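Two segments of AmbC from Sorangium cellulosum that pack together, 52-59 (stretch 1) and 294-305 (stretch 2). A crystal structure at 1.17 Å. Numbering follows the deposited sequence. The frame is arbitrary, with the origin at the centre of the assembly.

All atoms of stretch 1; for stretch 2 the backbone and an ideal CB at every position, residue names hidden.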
# COMPACT_ATOMS: atom_id res chain seq x y z
N VAL A 52 -3.48 -13.08 1.75
CA VAL A 52 -2.70 -14.31 1.82
C VAL A 52 -1.66 -14.26 0.71
O VAL A 52 -2.03 -14.21 -0.48
CB VAL A 52 -3.59 -15.55 1.70
CG1 VAL A 52 -2.74 -16.81 1.85
CG2 VAL A 52 -4.72 -15.51 2.74
N VAL A 53 -0.38 -14.26 1.10
CA VAL A 53 0.72 -14.12 0.16
C VAL A 53 1.42 -15.47 0.05
O VAL A 53 2.15 -15.90 0.95
CB VAL A 53 1.70 -13.04 0.61
CG1 VAL A 53 2.80 -12.94 -0.38
CG2 VAL A 53 0.97 -11.71 0.76
N LEU A 54 1.11 -16.20 -1.04
CA LEU A 54 1.73 -17.50 -1.30
C LEU A 54 1.58 -18.44 -0.10
O LEU A 54 2.47 -19.21 0.23
CB LEU A 54 3.20 -17.37 -1.71
CG LEU A 54 3.53 -16.47 -2.90
CD1 LEU A 54 5.03 -16.37 -3.14
CD2 LEU A 54 2.78 -16.95 -4.18
N GLY A 55 0.43 -18.36 0.56
CA GLY A 55 0.11 -19.20 1.70
C GLY A 55 0.33 -18.56 3.06
O GLY A 55 -0.11 -19.13 4.07
N THR A 56 0.99 -17.39 3.14
CA THR A 56 1.31 -16.76 4.41
C THR A 56 0.46 -15.52 4.61
O THR A 56 0.43 -14.64 3.75
CB THR A 56 2.80 -16.42 4.44
OG1 THR A 56 3.55 -17.64 4.40
CG2 THR A 56 3.19 -15.63 5.71
N VAL A 57 -0.17 -15.41 5.77
CA VAL A 57 -1.13 -14.34 6.01
C VAL A 57 -0.37 -13.17 6.64
O VAL A 57 0.08 -13.26 7.79
CB VAL A 57 -2.27 -14.81 6.91
CG1 VAL A 57 -3.31 -13.72 6.99
CG2 VAL A 57 -2.86 -16.14 6.41
N ILE A 58 -0.21 -12.09 5.90
CA ILE A 58 0.55 -10.94 6.37
C ILE A 58 -0.22 -9.67 6.02
O ILE A 58 -0.97 -9.61 5.05
CB ILE A 58 1.97 -10.86 5.77
CG1 ILE A 58 1.93 -10.81 4.24
CG2 ILE A 58 2.83 -11.97 6.34
CD1 ILE A 58 3.32 -10.65 3.61
N LEU A 59 -0.01 -8.63 6.82
CA LEU A 59 -0.62 -7.35 6.54
C LEU A 59 -0.12 -6.86 5.18
O LEU A 59 1.07 -7.00 4.89
CB LEU A 59 -0.26 -6.37 7.66
CG LEU A 59 -1.09 -5.07 7.71
CD1 LEU A 59 -2.56 -5.30 8.09
CD2 LEU A 59 -0.44 -4.08 8.62
N UNK A 294 10.86 -10.03 -6.64
CA UNK A 294 10.30 -11.38 -6.66
C UNK A 294 10.71 -12.16 -5.42
O UNK A 294 11.88 -12.14 -5.02
CB UNK A 294 10.75 -12.13 -7.92
N UNK A 295 9.74 -12.85 -4.82
CA UNK A 295 9.95 -13.62 -3.60
C UNK A 295 9.28 -14.98 -3.74
O UNK A 295 8.18 -15.10 -4.31
CB UNK A 295 9.41 -12.87 -2.38
N UNK A 296 9.92 -16.01 -3.21
CA UNK A 296 9.32 -17.34 -3.19
C UNK A 296 8.42 -17.51 -1.97
O UNK A 296 8.49 -16.73 -1.00
CB UNK A 296 10.41 -18.42 -3.20
N UNK A 297 7.60 -18.57 -2.01
CA UNK A 297 6.72 -18.87 -0.89
C UNK A 297 7.51 -19.08 0.39
O UNK A 297 7.09 -18.64 1.46
CB UNK A 297 5.87 -20.11 -1.19
N UNK A 298 8.61 -19.82 0.32
CA UNK A 298 9.43 -20.08 1.50
C UNK A 298 10.06 -18.80 2.03
O UNK A 298 10.16 -18.61 3.24
CB UNK A 298 10.52 -21.10 1.18
N UNK A 299 10.48 -17.90 1.14
CA UNK A 299 11.05 -16.63 1.59
C UNK A 299 10.02 -15.85 2.41
O UNK A 299 10.33 -15.33 3.49
CB UNK A 299 11.52 -15.80 0.40
N UNK A 300 8.78 -15.78 1.91
CA UNK A 300 7.73 -15.05 2.61
C UNK A 300 7.41 -15.72 3.93
O UNK A 300 7.24 -15.06 4.96
CB UNK A 300 6.47 -14.95 1.75
N UNK A 301 7.32 -17.05 3.93
CA UNK A 301 7.01 -17.78 5.15
C UNK A 301 8.07 -17.51 6.22
O UNK A 301 7.75 -17.23 7.38
CB UNK A 301 6.91 -19.28 4.86
N UNK A 302 9.33 -17.62 5.83
CA UNK A 302 10.43 -17.42 6.76
C UNK A 302 10.46 -15.98 7.25
O UNK A 302 10.70 -15.73 8.44
CB UNK A 302 11.76 -17.79 6.10
N UNK A 303 10.24 -15.01 6.36
CA UNK A 303 10.26 -13.61 6.76
C UNK A 303 9.17 -13.29 7.76
O UNK A 303 9.40 -12.55 8.74
CB UNK A 303 10.12 -12.71 5.53
N UNK A 304 7.97 -13.85 7.56
CA UNK A 304 6.87 -13.60 8.47
C UNK A 304 7.09 -14.29 9.81
O UNK A 304 6.72 -13.74 10.86
CB UNK A 304 5.55 -14.06 7.85
N UNK A 305 7.71 -15.46 9.79
CA UNK A 305 8.06 -16.15 11.03
C UNK A 305 9.08 -15.39 11.86
O UNK A 305 9.16 -15.62 13.07
CB UNK A 305 8.60 -17.55 10.71

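Stretch 1 is a hairpin whose type I' turn runs from V53 to T56, and stretch 2 leaves a strand to enter a helix that lies against it. At position 294, nothing of stretch 1 is within reach of the CB, so the contact sets no preference; the residue is W294, which does not touch the hairpin. Position 295 has an extended backbone and a CB directed toward stretch 1, yet no atom comes within 5.5 Å of it, and small or medium side chains could be accommodated. It is A295, whose carbonyl O lies 3.6 Å from L54 CD1.

Position 296 is extended, its CB points away, and a helix follows, a setting that favours Ser, Thr, Asp or Asn as a cap. T296 fills this role: its OG1 accepts from the backbone N of 299 at 3.0 Å.

At 297 the CB points sideways and sits 3.8 Å from L54 O, close to the turn, so a small residue fits easily, though the direction does not exclude others. A297 places its CB 3.9 Å from L54 CB, while its backbone N is 3.6 Å from L54 CD1. A water joins the two segments here, donating to L54 O and A297 O (2.7 and 2.8 Å from the water O) and accepting from T56 OG1 at 2.6 Å. No direct hydrogen bond crosses the contact.

Positions 298 and 299 find no partner in stretch 1, and polar residues would suit both. E298 points away and pairs along its own helix; H299 is out of reach.

Position 300 faces the hairpin directly, with V53, L54 and T56 around its CB, and calls for an aliphatic side chain such as Val, Ile or Leu. V300, chi1 t, directs CG1 at the hairpin: it lies 4.1 Å from V53 CG1, 3.9 Å from T56 CB and 4.3 Å from I58 CD1.

At 301 the CB is sideways, 3.8 Å from T56 OG1; a long chain able to turn outward is one of several possibilities. R301 does so, its end leading away, and its NE donates to E298 OE2 at 2.9 Å within a salt bridge.

Position 302 points away and tolerates many residues; it is K302. Position 303 is sideways and without contact, and holds A303.

At 304 the CB points toward stretch 1 and already meets T56 CG2 at 3.5 Å and I58 CG2 at 3.8 Å, which favours a small apolar residue. A304 makes exactly these contacts with its CB. Position 305, sideways and free of stretch 1, is A305.

Stretch 2 (294-305) WATAEHVRKAAA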
# COMPACT_ATOMS: atom_id res chain seq x y z
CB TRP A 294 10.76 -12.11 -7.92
CG TRP A 294 10.04 -11.65 -9.15
CD1 TRP A 294 10.33 -10.57 -9.93
CD2 TRP A 294 8.89 -12.26 -9.73
NE1 TRP A 294 9.44 -10.48 -10.98
CE2 TRP A 294 8.55 -11.51 -10.87
CE3 TRP A 294 8.12 -13.37 -9.40
CZ2 TRP A 294 7.48 -11.84 -11.68
CZ3 TRP A 294 7.05 -13.71 -10.21
CH2 TRP A 294 6.74 -12.94 -11.33
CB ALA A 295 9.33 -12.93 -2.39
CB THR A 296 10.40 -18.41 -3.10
OG1 THR A 296 11.03 -18.30 -1.82
CG2 THR A 296 11.43 -18.27 -4.21
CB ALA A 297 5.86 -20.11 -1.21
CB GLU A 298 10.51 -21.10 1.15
CG GLU A 298 11.44 -21.45 2.29
CD GLU A 298 10.72 -22.00 3.52
OE1 GLU A 298 11.33 -21.99 4.61
OE2 GLU A 298 9.56 -22.44 3.40
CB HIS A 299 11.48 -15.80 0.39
CG HIS A 299 12.09 -14.49 0.77
ND1 HIS A 299 13.43 -14.37 1.04
CD2 HIS A 299 11.55 -13.26 0.95
CE1 HIS A 299 13.70 -13.12 1.38
NE2 HIS A 299 12.58 -12.42 1.33
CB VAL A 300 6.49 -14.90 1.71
CG1 VAL A 300 5.38 -14.22 2.49
CG2 VAL A 300 6.83 -14.10 0.47
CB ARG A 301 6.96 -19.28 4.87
CG ARG A 301 6.55 -20.13 6.07
CD ARG A 301 6.89 -21.60 5.87
NE ARG A 301 8.34 -21.80 5.91
CZ ARG A 301 9.08 -21.70 7.01
NH1 ARG A 301 8.52 -21.39 8.18
NH2 ARG A 301 10.40 -21.89 6.96
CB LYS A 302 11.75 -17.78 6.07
CG LYS A 302 12.00 -19.29 5.98
CD LYS A 302 13.27 -19.60 5.17
CE LYS A 302 13.82 -20.99 5.47
NZ LYS A 302 14.21 -21.74 4.23
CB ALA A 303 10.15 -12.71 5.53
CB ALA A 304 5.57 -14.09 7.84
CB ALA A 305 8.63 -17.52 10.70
O HOH W 1 4.38 -18.56 2.07
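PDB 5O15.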